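PDB 3C2G: beta-catenin homolog sys-1 from Caenorhabditis elegans, which acts as a transcription coregulator in the Wnt signaling asymmetry pathway, binding the TCF factor pop-1 directly and activating or repressing target genes. Local coordinates for residues 174-183 and 227-238; 195-206 and 265-273. All blocks are in the same frame, centred on the assembly; numbering follows the deposited sequence.

Interaction 1. Residues 174-183 and 227-238; sequences SEYFNPQVHP and KLNAVMIGSYRL
Lys227 meets the 174-183 loop with CG turned beside its backbone N (chi1 -75°) and the rest of its chain extended, which carries NZ past the backbone of Phe177 to the loop's polar atoms. Phe177, its CG likewise anti to the carbonyl carbon (chi1 -66°), sends its ring over the helix. There Leu228 CD2 sits above the middle of one ring face, 3.8 Å from the Phe177 centroid, a CH-pi contact, and Val231 CG2 approaches Phe177 CD1 at 4.0 Å. A flat aromatic suits this place because one broad face can receive a methyl of a branched side chain. Lys227 NZ donates to Asn178 OD1 at 3.1 Å, tilted 22° from the amide carbonyl plane, and more weakly to Ser174 O at 3.3 Å, while its methylenes run along Phe177 O and CB. Cut back to an alanine here, the side chain would keep its CB on Phe177 O, but Asn178 OD1 and Ser174 O would probably lose their shared donor, and Phe177 CB its contact with the outer lysine methylenes. Farther along, Pro183 CG and Leu238 CD1 meet tip to tip at 3.7 Å, and Pro183 CB rests 3.5 Å from Ser235 OG, whose hydroxyl is given back to Val231 O. This is inter-helix loop packing within the armadillo domain: the loop after helix 167-174 lies along helix 224-239, with Ile190 of helix 189-198 also touching Phe177 and Leu256 of helix 251-270 touching Pro183.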
loop_
_atom_site.group_PDB
_atom_site.type_symbol
_atom_site.label_atom_id
_atom_site.label_comp_id
_atom_site.label_asym_id
_atom_site.label_seq_id
_atom_site.Cartn_x
_atom_site.Cartn_y
_atom_site.Cartn_z
ATOM N N SER A 174 -14.242 -13.324 -15.924
ATOM C CA SER A 174 -13.052 -12.925 -16.667
ATOM C C SER A 174 -13.372 -12.500 -18.076
ATOM O O SER A 174 -12.637 -11.703 -18.658
ATOM C CB SER A 174 -12.033 -14.060 -16.722
ATOM O OG SER A 174 -11.472 -14.271 -15.445
ATOM N N GLU A 175 -14.446 -13.042 -18.640
ATOM C CA GLU A 175 -14.804 -12.720 -20.016
ATOM C C GLU A 175 -15.106 -11.219 -20.144
ATOM O O GLU A 175 -14.954 -10.643 -21.213
ATOM C CB GLU A 175 -15.962 -13.598 -20.514
ATOM C CG GLU A 175 -16.147 -13.577 -22.046
ATOM C CD GLU A 175 -17.251 -14.514 -22.569
ATOM O OE1 GLU A 175 -17.559 -15.538 -21.898
ATOM O OE2 GLU A 175 -17.803 -14.229 -23.667
ATOM N N TYR A 176 -15.495 -10.583 -19.044
ATOM C CA TYR A 176 -15.713 -9.147 -19.050
ATOM C C TYR A 176 -14.411 -8.352 -19.154
ATOM O O TYR A 176 -14.435 -7.157 -19.438
ATOM C CB TYR A 176 -16.476 -8.691 -17.815
ATOM C CG TYR A 176 -17.949 -9.022 -17.798
ATOM C CD1 TYR A 176 -18.898 -8.060 -18.139
ATOM C CD2 TYR A 176 -18.402 -10.282 -17.394
ATOM C CE1 TYR A 176 -20.253 -8.337 -18.080
ATOM C CE2 TYR A 176 -19.742 -10.573 -17.357
ATOM C CZ TYR A 176 -20.671 -9.596 -17.697
ATOM O OH TYR A 176 -22.026 -9.873 -17.645
ATOM N N PHE A 177 -13.284 -9.013 -18.932
ATOM C CA PHE A 177 -11.998 -8.340 -19.034
ATOM C C PHE A 177 -11.285 -8.633 -20.351
ATOM O O PHE A 177 -10.101 -8.301 -20.515
ATOM C CB PHE A 177 -11.117 -8.665 -17.827
ATOM C CG PHE A 177 -11.650 -8.133 -16.523
ATOM C CD1 PHE A 177 -12.395 -6.960 -16.478
ATOM C CD2 PHE A 177 -11.379 -8.794 -15.330
ATOM C CE1 PHE A 177 -12.885 -6.468 -15.278
ATOM C CE2 PHE A 177 -11.855 -8.304 -14.119
ATOM C CZ PHE A 177 -12.617 -7.130 -14.098
ATOM N N ASN A 178 -12.006 -9.242 -21.294
ATOM C CA ASN A 178 -11.447 -9.520 -22.613
ATOM C C ASN A 178 -11.248 -8.237 -23.417
ATOM O O ASN A 178 -12.060 -7.312 -23.329
ATOM C CB ASN A 178 -12.280 -10.555 -23.386
ATOM C CG ASN A 178 -11.999 -11.999 -22.943
ATOM O OD1 ASN A 178 -11.080 -12.263 -22.158
ATOM N ND2 ASN A 178 -12.801 -12.937 -23.443
ATOM N N PRO A 179 -10.138 -8.170 -24.175
ATOM C CA PRO A 179 -9.745 -6.970 -24.919
ATOM C C PRO A 179 -10.828 -6.420 -25.841
ATOM O O PRO A 179 -10.926 -5.203 -25.987
ATOM C CB PRO A 179 -8.534 -7.435 -25.742
ATOM C CG PRO A 179 -8.532 -8.943 -25.652
ATOM C CD PRO A 179 -9.158 -9.263 -24.345
ATOM N N GLN A 180 -11.633 -7.299 -26.436
ATOM C CA GLN A 180 -12.640 -6.900 -27.428
ATOM C C GLN A 180 -13.944 -6.336 -26.838
ATOM O O GLN A 180 -14.797 -5.844 -27.576
ATOM C CB GLN A 180 -12.947 -8.074 -28.372
ATOM N N VAL A 181 -14.084 -6.396 -25.515
ATOM C CA VAL A 181 -15.296 -5.954 -24.817
ATOM C C VAL A 181 -15.183 -4.477 -24.447
ATOM O O VAL A 181 -14.195 -4.056 -23.844
ATOM C CB VAL A 181 -15.537 -6.796 -23.530
ATOM C CG1 VAL A 181 -16.798 -6.349 -22.784
ATOM C CG2 VAL A 181 -15.607 -8.277 -23.862
ATOM N N HIS A 182 -16.191 -3.694 -24.815
ATOM C CA HIS A 182 -16.237 -2.291 -24.445
ATOM C C HIS A 182 -16.321 -2.168 -22.919
ATOM O O HIS A 182 -17.154 -2.806 -22.296
ATOM C CB HIS A 182 -17.423 -1.604 -25.115
ATOM C CG HIS A 182 -17.440 -0.116 -24.944
ATOM N ND1 HIS A 182 -17.622 0.493 -23.718
ATOM C CD2 HIS A 182 -17.319 0.885 -25.847
ATOM C CE1 HIS A 182 -17.606 1.804 -23.873
ATOM N NE2 HIS A 182 -17.423 2.068 -25.155
ATOM N N PRO A 183 -15.436 -1.356 -22.313
ATOM C CA PRO A 183 -15.393 -1.220 -20.848
ATOM C C PRO A 183 -16.679 -0.690 -20.213
ATOM O O PRO A 183 -16.872 -0.828 -19.006
ATOM C CB PRO A 183 -14.225 -0.258 -20.607
ATOM C CG PRO A 183 -13.980 0.394 -21.911
ATOM C CD PRO A 183 -14.401 -0.552 -22.980
ATOM N N LYS A 227 -4.905 -8.597 -18.839
ATOM C CA LYS A 227 -6.291 -8.214 -19.029
ATOM C C LYS A 227 -6.619 -6.908 -18.323
ATOM O O LYS A 227 -7.174 -5.986 -18.938
ATOM C CB LYS A 227 -7.231 -9.312 -18.560
ATOM C CG LYS A 227 -7.334 -10.506 -19.493
ATOM C CD LYS A 227 -8.516 -11.357 -19.030
ATOM C CE LYS A 227 -8.478 -12.765 -19.561
ATOM N NZ LYS A 227 -9.854 -13.324 -19.516
ATOM N N LEU A 228 -6.251 -6.815 -17.051
ATOM C CA LEU A 228 -6.516 -5.607 -16.298
ATOM C C LEU A 228 -5.795 -4.390 -16.881
ATOM O O LEU A 228 -6.363 -3.295 -16.899
ATOM C CB LEU A 228 -6.229 -5.816 -14.815
ATOM C CG LEU A 228 -7.263 -6.747 -14.149
ATOM C CD1 LEU A 228 -6.948 -6.983 -12.672
ATOM C CD2 LEU A 228 -8.705 -6.207 -14.324
ATOM N N ASN A 229 -4.575 -4.593 -17.397
ATOM C CA ASN A 229 -3.845 -3.535 -18.083
ATOM C C ASN A 229 -4.552 -3.031 -19.324
ATOM O O ASN A 229 -4.588 -1.835 -19.559
ATOM C CB ASN A 229 -2.415 -3.958 -18.455
ATOM C CG ASN A 229 -1.446 -3.874 -17.275
ATOM O OD1 ASN A 229 -1.769 -3.327 -16.220
ATOM N ND2 ASN A 229 -0.251 -4.431 -17.452
ATOM N N ALA A 230 -5.107 -3.935 -20.126
ATOM C CA ALA A 230 -5.763 -3.516 -21.365
ATOM C C ALA A 230 -7.088 -2.797 -21.066
ATOM O O ALA A 230 -7.494 -1.912 -21.810
ATOM C CB ALA A 230 -5.954 -4.676 -22.300
ATOM N N VAL A 231 -7.708 -3.150 -19.945
ATOM C CA VAL A 231 -8.925 -2.503 -19.477
ATOM C C VAL A 231 -8.643 -1.073 -18.981
ATOM O O VAL A 231 -9.377 -0.139 -19.322
ATOM C CB VAL A 231 -9.648 -3.366 -18.381
ATOM C CG1 VAL A 231 -10.772 -2.599 -17.718
ATOM C CG2 VAL A 231 -10.167 -4.677 -18.970
HETATM N N MSE A 232 -7.604 -0.919 -18.163
HETATM C CA MSE A 232 -7.079 0.396 -17.772
HETATM C C MSE A 232 -6.929 1.298 -19.002
HETATM O O MSE A 232 -7.413 2.424 -19.031
HETATM C CB MSE A 232 -5.688 0.217 -17.189
HETATM C CG MSE A 232 -5.478 0.400 -15.699
HETATM SE SE MSE A 232 -3.486 0.500 -15.497
HETATM C CE MSE A 232 -3.177 1.760 -16.931
ATOM N N ILE A 233 -6.254 0.771 -20.016
ATOM C CA ILE A 233 -5.843 1.539 -21.168
ATOM C C ILE A 233 -6.990 1.819 -22.125
ATOM O O ILE A 233 -7.123 2.936 -22.614
ATOM C CB ILE A 233 -4.647 0.869 -21.887
ATOM C CG1 ILE A 233 -3.411 0.955 -20.996
ATOM C CG2 ILE A 233 -4.370 1.517 -23.246
ATOM C CD1 ILE A 233 -2.963 2.391 -20.679
ATOM N N GLY A 234 -7.790 0.798 -22.402
ATOM C CA GLY A 234 -9.044 0.961 -23.113
ATOM C C GLY A 234 -9.944 2.028 -22.511
ATOM O O GLY A 234 -10.503 2.841 -23.236
ATOM N N SER A 235 -10.082 2.044 -21.192
ATOM C CA SER A 235 -10.878 3.084 -20.547
ATOM C C SER A 235 -10.202 4.440 -20.688
ATOM O O SER A 235 -10.869 5.444 -20.988
ATOM C CB SER A 235 -11.131 2.780 -19.065
ATOM O OG SER A 235 -11.708 1.497 -18.866
ATOM N N TYR A 236 -8.882 4.477 -20.488
ATOM C CA TYR A 236 -8.162 5.733 -20.626
ATOM C C TYR A 236 -8.377 6.303 -22.024
ATOM O O TYR A 236 -8.658 7.483 -22.187
ATOM C CB TYR A 236 -6.666 5.610 -20.322
ATOM C CG TYR A 236 -5.981 6.930 -20.541
ATOM C CD1 TYR A 236 -6.184 7.995 -19.657
ATOM C CD2 TYR A 236 -5.195 7.147 -21.666
ATOM C CE1 TYR A 236 -5.600 9.234 -19.877
ATOM C CE2 TYR A 236 -4.596 8.369 -21.890
ATOM C CZ TYR A 236 -4.801 9.410 -20.991
ATOM O OH TYR A 236 -4.201 10.631 -21.222
ATOM N N ARG A 237 -8.283 5.447 -23.026
ATOM C CA ARG A 237 -8.456 5.896 -24.385
ATOM C C ARG A 237 -9.778 6.616 -24.603
ATOM O O ARG A 237 -9.840 7.541 -25.399
ATOM C CB ARG A 237 -8.324 4.731 -25.358
ATOM C CG ARG A 237 -6.884 4.426 -25.722
ATOM C CD ARG A 237 -6.800 3.304 -26.715
ATOM N NE ARG A 237 -5.623 3.479 -27.560
ATOM C CZ ARG A 237 -5.379 2.790 -28.673
ATOM N NH1 ARG A 237 -6.231 1.855 -29.090
ATOM N NH2 ARG A 237 -4.276 3.040 -29.368
ATOM N N LEU A 238 -10.823 6.202 -23.892
ATOM C CA LEU A 238 -12.154 6.745 -24.130
ATOM C C LEU A 238 -12.429 8.006 -23.333
ATOM O O LEU A 238 -13.271 8.817 -23.720
ATOM C CB LEU A 238 -13.225 5.698 -23.835
ATOM C CG LEU A 238 -13.280 4.513 -24.806
ATOM C CD1 LEU A 238 -14.068 3.362 -24.169
ATOM C CD2 LEU A 238 -13.865 4.896 -26.152
#

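Interaction 2. Residues 195-206 and 265-273; sequences RFIISKDTRLKD and DLLGLLLHD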
loop_
_atom_site.group_PDB
_atom_site.type_symbol
_atom_site.label_atom_id
_atom_site.label_comp_id
_atom_site.label_asym_id
_atom_site.label_seq_id
_atom_site.Cartn_x
_atom_site.Cartn_y
_atom_site.Cartn_z
ATOM N N ARG A 195 -12.862 -9.144 -5.712
ATOM C CA ARG A 195 -12.279 -8.767 -4.442
ATOM C C ARG A 195 -12.614 -9.804 -3.379
ATOM O O ARG A 195 -11.756 -10.195 -2.591
ATOM C CB ARG A 195 -12.772 -7.387 -4.020
ATOM C CG ARG A 195 -12.191 -6.890 -2.707
ATOM C CD ARG A 195 -12.726 -5.506 -2.355
ATOM N NE ARG A 195 -12.095 -4.978 -1.151
ATOM C CZ ARG A 195 -11.000 -4.225 -1.148
ATOM N NH1 ARG A 195 -10.406 -3.904 -2.291
ATOM N NH2 ARG A 195 -10.497 -3.789 0.000
ATOM N N PHE A 196 -13.863 -10.264 -3.386
ATOM C CA PHE A 196 -14.397 -11.126 -2.356
ATOM C C PHE A 196 -13.806 -12.537 -2.382
ATOM O O PHE A 196 -13.470 -13.074 -1.334
ATOM C CB PHE A 196 -15.934 -11.148 -2.466
ATOM C CG PHE A 196 -16.614 -12.052 -1.470
ATOM C CD1 PHE A 196 -16.709 -11.690 -0.126
ATOM C CD2 PHE A 196 -17.171 -13.261 -1.884
ATOM C CE1 PHE A 196 -17.335 -12.528 0.800
ATOM C CE2 PHE A 196 -17.816 -14.101 -0.969
ATOM C CZ PHE A 196 -17.893 -13.732 0.379
ATOM N N ILE A 197 -13.672 -13.131 -3.560
ATOM C CA ILE A 197 -13.160 -14.494 -3.659
ATOM C C ILE A 197 -11.636 -14.555 -3.534
ATOM O O ILE A 197 -11.069 -15.591 -3.182
ATOM C CB ILE A 197 -13.609 -15.218 -4.967
ATOM C CG1 ILE A 197 -13.034 -14.535 -6.204
ATOM C CG2 ILE A 197 -15.136 -15.326 -5.055
ATOM C CD1 ILE A 197 -13.320 -15.274 -7.494
ATOM N N ILE A 198 -10.984 -13.438 -3.835
ATOM C CA ILE A 198 -9.532 -13.329 -3.802
ATOM C C ILE A 198 -9.053 -13.113 -2.377
ATOM O O ILE A 198 -7.957 -13.515 -2.020
ATOM C CB ILE A 198 -9.068 -12.162 -4.700
ATOM C CG1 ILE A 198 -8.958 -12.624 -6.149
ATOM C CG2 ILE A 198 -7.763 -11.569 -4.235
ATOM C CD1 ILE A 198 -8.939 -11.472 -7.150
ATOM N N SER A 199 -9.887 -12.480 -1.564
ATOM C CA SER A 199 -9.492 -12.079 -0.223
ATOM C C SER A 199 -8.944 -13.245 0.598
ATOM O O SER A 199 -9.647 -14.233 0.835
ATOM C CB SER A 199 -10.659 -11.415 0.498
ATOM O OG SER A 199 -10.251 -10.954 1.769
ATOM N N LYS A 200 -7.676 -13.114 1.003
ATOM C CA LYS A 200 -6.961 -14.092 1.849
ATOM C C LYS A 200 -6.723 -15.460 1.181
ATOM O O LYS A 200 -6.425 -16.457 1.856
ATOM C CB LYS A 200 -7.638 -14.249 3.221
ATOM C CG LYS A 200 -7.755 -12.952 4.019
ATOM C CD LYS A 200 -8.220 -13.224 5.455
ATOM C CE LYS A 200 -8.360 -11.923 6.260
ATOM N NZ LYS A 200 -9.095 -12.132 7.553
ATOM N N ASP A 201 -6.836 -15.497 -0.144
ATOM C CA ASP A 201 -6.570 -16.703 -0.911
ATOM C C ASP A 201 -5.334 -16.477 -1.784
ATOM O O ASP A 201 -5.441 -16.262 -2.991
ATOM C CB ASP A 201 -7.793 -17.069 -1.760
ATOM C CG ASP A 201 -7.944 -18.573 -1.973
ATOM O OD1 ASP A 201 -9.061 -19.090 -1.748
ATOM O OD2 ASP A 201 -6.964 -19.242 -2.364
ATOM N N THR A 202 -4.162 -16.522 -1.158
ATOM C CA THR A 202 -2.886 -16.328 -1.852
ATOM C C THR A 202 -2.782 -17.092 -3.175
ATOM O O THR A 202 -2.302 -16.538 -4.168
ATOM C CB THR A 202 -1.684 -16.708 -0.956
ATOM O OG1 THR A 202 -1.718 -15.922 0.238
ATOM C CG2 THR A 202 -0.371 -16.456 -1.671
ATOM N N ARG A 203 -3.218 -18.352 -3.196
ATOM C CA ARG A 203 -3.061 -19.146 -4.411
ATOM C C ARG A 203 -4.074 -18.784 -5.476
ATOM O O ARG A 203 -3.834 -19.019 -6.657
ATOM C CB ARG A 203 -3.022 -20.660 -4.147
ATOM C CG ARG A 203 -4.204 -21.252 -3.409
ATOM C CD ARG A 203 -3.846 -22.657 -2.895
ATOM N NE ARG A 203 -4.586 -22.976 -1.672
ATOM C CZ ARG A 203 -5.731 -23.656 -1.629
ATOM N NH1 ARG A 203 -6.287 -24.125 -2.744
ATOM N NH2 ARG A 203 -6.319 -23.872 -0.461
ATOM N N LEU A 204 -5.197 -18.199 -5.071
ATOM C CA LEU A 204 -6.174 -17.754 -6.057
ATOM C C LEU A 204 -5.620 -16.555 -6.816
ATOM O O LEU A 204 -5.828 -16.426 -8.024
ATOM C CB LEU A 204 -7.537 -17.451 -5.431
ATOM C CG LEU A 204 -8.718 -17.540 -6.406
ATOM C CD1 LEU A 204 -8.730 -18.873 -7.145
ATOM C CD2 LEU A 204 -10.037 -17.321 -5.694
ATOM N N LYS A 205 -4.888 -15.707 -6.102
ATOM C CA LYS A 205 -4.176 -14.599 -6.715
ATOM C C LYS A 205 -3.215 -15.114 -7.775
ATOM O O LYS A 205 -3.227 -14.638 -8.918
ATOM C CB LYS A 205 -3.436 -13.781 -5.660
ATOM C CG LYS A 205 -4.366 -13.000 -4.765
ATOM C CD LYS A 205 -3.619 -12.336 -3.649
ATOM C CE LYS A 205 -4.561 -11.764 -2.615
ATOM N NZ LYS A 205 -3.784 -11.075 -1.556
ATOM N N ASP A 206 -2.419 -16.113 -7.395
ATOM C CA ASP A 206 -1.460 -16.745 -8.295
ATOM C C ASP A 206 -2.118 -17.510 -9.424
ATOM O O ASP A 206 -1.531 -17.665 -10.489
ATOM C CB ASP A 206 -0.526 -17.672 -7.525
ATOM C CG ASP A 206 0.554 -16.923 -6.782
ATOM O OD1 ASP A 206 0.749 -15.718 -7.040
ATOM O OD2 ASP A 206 1.216 -17.544 -5.933
ATOM N N ASP A 265 -7.328 -0.781 -7.794
ATOM C CA ASP A 265 -7.578 -1.454 -6.516
ATOM C C ASP A 265 -7.418 -2.975 -6.622
ATOM O O ASP A 265 -6.801 -3.588 -5.762
ATOM C CB ASP A 265 -8.974 -1.098 -5.990
ATOM C CG ASP A 265 -9.273 -1.725 -4.622
ATOM O OD1 ASP A 265 -8.514 -1.472 -3.653
ATOM O OD2 ASP A 265 -10.269 -2.476 -4.514
ATOM N N LEU A 266 -7.951 -3.577 -7.685
ATOM C CA LEU A 266 -7.850 -5.027 -7.875
ATOM C C LEU A 266 -6.388 -5.484 -8.118
ATOM O O LEU A 266 -5.902 -6.414 -7.449
ATOM C CB LEU A 266 -8.799 -5.507 -8.977
ATOM C CG LEU A 266 -8.904 -7.012 -9.239
ATOM C CD1 LEU A 266 -9.185 -7.821 -7.965
ATOM C CD2 LEU A 266 -9.949 -7.322 -10.322
ATOM N N LEU A 267 -5.685 -4.821 -9.034
ATOM C CA LEU A 267 -4.239 -5.054 -9.207
ATOM C C LEU A 267 -3.446 -4.919 -7.900
ATOM O O LEU A 267 -2.578 -5.735 -7.619
ATOM C CB LEU A 267 -3.669 -4.107 -10.247
ATOM C CG LEU A 267 -4.098 -4.452 -11.658
ATOM C CD1 LEU A 267 -3.928 -3.239 -12.530
ATOM C CD2 LEU A 267 -3.330 -5.662 -12.158
ATOM N N GLY A 268 -3.764 -3.910 -7.097
ATOM C CA GLY A 268 -3.203 -3.813 -5.759
ATOM C C GLY A 268 -3.372 -5.091 -4.947
ATOM O O GLY A 268 -2.437 -5.545 -4.291
ATOM N N LEU A 269 -4.566 -5.688 -4.983
ATOM C CA LEU A 269 -4.787 -6.914 -4.238
ATOM C C LEU A 269 -4.095 -8.118 -4.831
ATOM O O LEU A 269 -3.653 -8.997 -4.093
ATOM C CB LEU A 269 -6.274 -7.187 -4.056
ATOM C CG LEU A 269 -6.614 -7.040 -2.572
ATOM C CD1 LEU A 269 -7.786 -6.052 -2.345
ATOM C CD2 LEU A 269 -6.855 -8.423 -1.935
ATOM N N LEU A 270 -3.987 -8.166 -6.150
ATOM C CA LEU A 270 -3.399 -9.327 -6.791
ATOM C C LEU A 270 -1.892 -9.398 -6.595
ATOM O O LEU A 270 -1.338 -10.475 -6.401
ATOM C CB LEU A 270 -3.707 -9.324 -8.281
ATOM C CG LEU A 270 -5.089 -9.797 -8.695
ATOM C CD1 LEU A 270 -5.327 -9.391 -10.140
ATOM C CD2 LEU A 270 -5.206 -11.314 -8.514
ATOM N N LEU A 271 -1.230 -8.245 -6.655
ATOM C CA LEU A 271 0.227 -8.208 -6.664
ATOM C C LEU A 271 0.806 -8.341 -5.257
ATOM O O LEU A 271 1.351 -7.391 -4.702
ATOM C CB LEU A 271 0.700 -6.936 -7.369
ATOM C CG LEU A 271 0.104 -6.751 -8.764
ATOM C CD1 LEU A 271 0.435 -5.365 -9.266
ATOM C CD2 LEU A 271 0.529 -7.843 -9.770
ATOM N N HIS A 272 0.665 -9.531 -4.687
ATOM C CA HIS A 272 0.965 -9.764 -3.275
ATOM C C HIS A 272 2.463 -9.861 -2.936
ATOM O O HIS A 272 2.869 -9.572 -1.807
ATOM C CB HIS A 272 0.212 -11.003 -2.781
ATOM C CG HIS A 272 0.509 -12.248 -3.559
ATOM N ND1 HIS A 272 1.294 -13.266 -3.061
ATOM C CD2 HIS A 272 0.127 -12.641 -4.799
ATOM C CE1 HIS A 272 1.377 -14.235 -3.960
ATOM N NE2 HIS A 272 0.684 -13.878 -5.026
ATOM N N ASP A 273 3.281 -10.258 -3.907
ATOM C CA ASP A 273 4.699 -10.492 -3.654
ATOM C C ASP A 273 5.594 -10.027 -4.797
ATOM O O ASP A 273 5.107 -9.489 -5.798
ATOM C CB ASP A 273 4.949 -11.979 -3.361
ATOM C CG ASP A 273 4.626 -12.888 -4.544
ATOM O OD1 ASP A 273 4.583 -12.423 -5.704
ATOM O OD2 ASP A 273 4.426 -14.093 -4.310
#
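Helices of the armadillo domain pack here around a bend: helix 189-198 ends, a type II turn from Ile198 to Asp201 reverses the chain, and helix 202-210 sets off, both helices meeting the C-terminal end of helix 251-270. At one margin Arg195, extended from CG to NE, brings NH1 to Asp265 OD2 at 2.6 Å in a salt bridge. Guanidinium and carboxylate lie nearly coplanar, 17° apart, and the oxygen comes in at the guanidinium edge while Leu269 CD1 lies over one face. Inside, Ile198 fills the space between the helices: its CD1 touches Leu266 CD1 at 3.7 Å and Leu270 CD2 at 4.0 Å, and its CG2 meets Leu269 CD2. A beta-branched residue suits the spot, since its two branches serve different leucines. Lys205 lays its aliphatic chain between Leu269 O and His272, CB being 3.8 Å from His272 CD2, and NZ gives a weak bond to Leu269 O at the helix end. The imidazole of His272 lies at the other end of the contact from Arg195. His272 NE2 donates to Asp206 OD1 at 2.7 Å, a fairly straight bond (161°) lying in the ring plane but meeting Asp206 OD1 from 45° out of the carboxylate plane. Thr202 CG2 also approaches the ring, 3.6 Å from His272 CE1. Phe208 of helix 202-210 touches both Ile198 and Leu270. Short helices packed side by side through an aliphatic core are what builds the armadillo superhelix; the Arg195-Asp265 and His272-Asp206 pairs are features of this particular interface.

Along the chain the order is 174-183, 195-206, 227-238, 265-273, so the two contacts alternate and cross rather than nest. Interaction 1 closes a loop of 43 residues between segment 174-183 and segment 227-238 on helix 224-239; interaction 2 closes one of 58 residues between segments 195-206 and 265-273. Each closure therefore spans a segment of the other. Their centres lie about 19 Å apart, yet they meet directly at Leu228, whose CD1 packs on Leu266 CD2 at 3.8 Å and also reaches Leu267 and Leu270. Together they tie together parts of five successive helices, 167-174 to 251-270, of the armadillo domain.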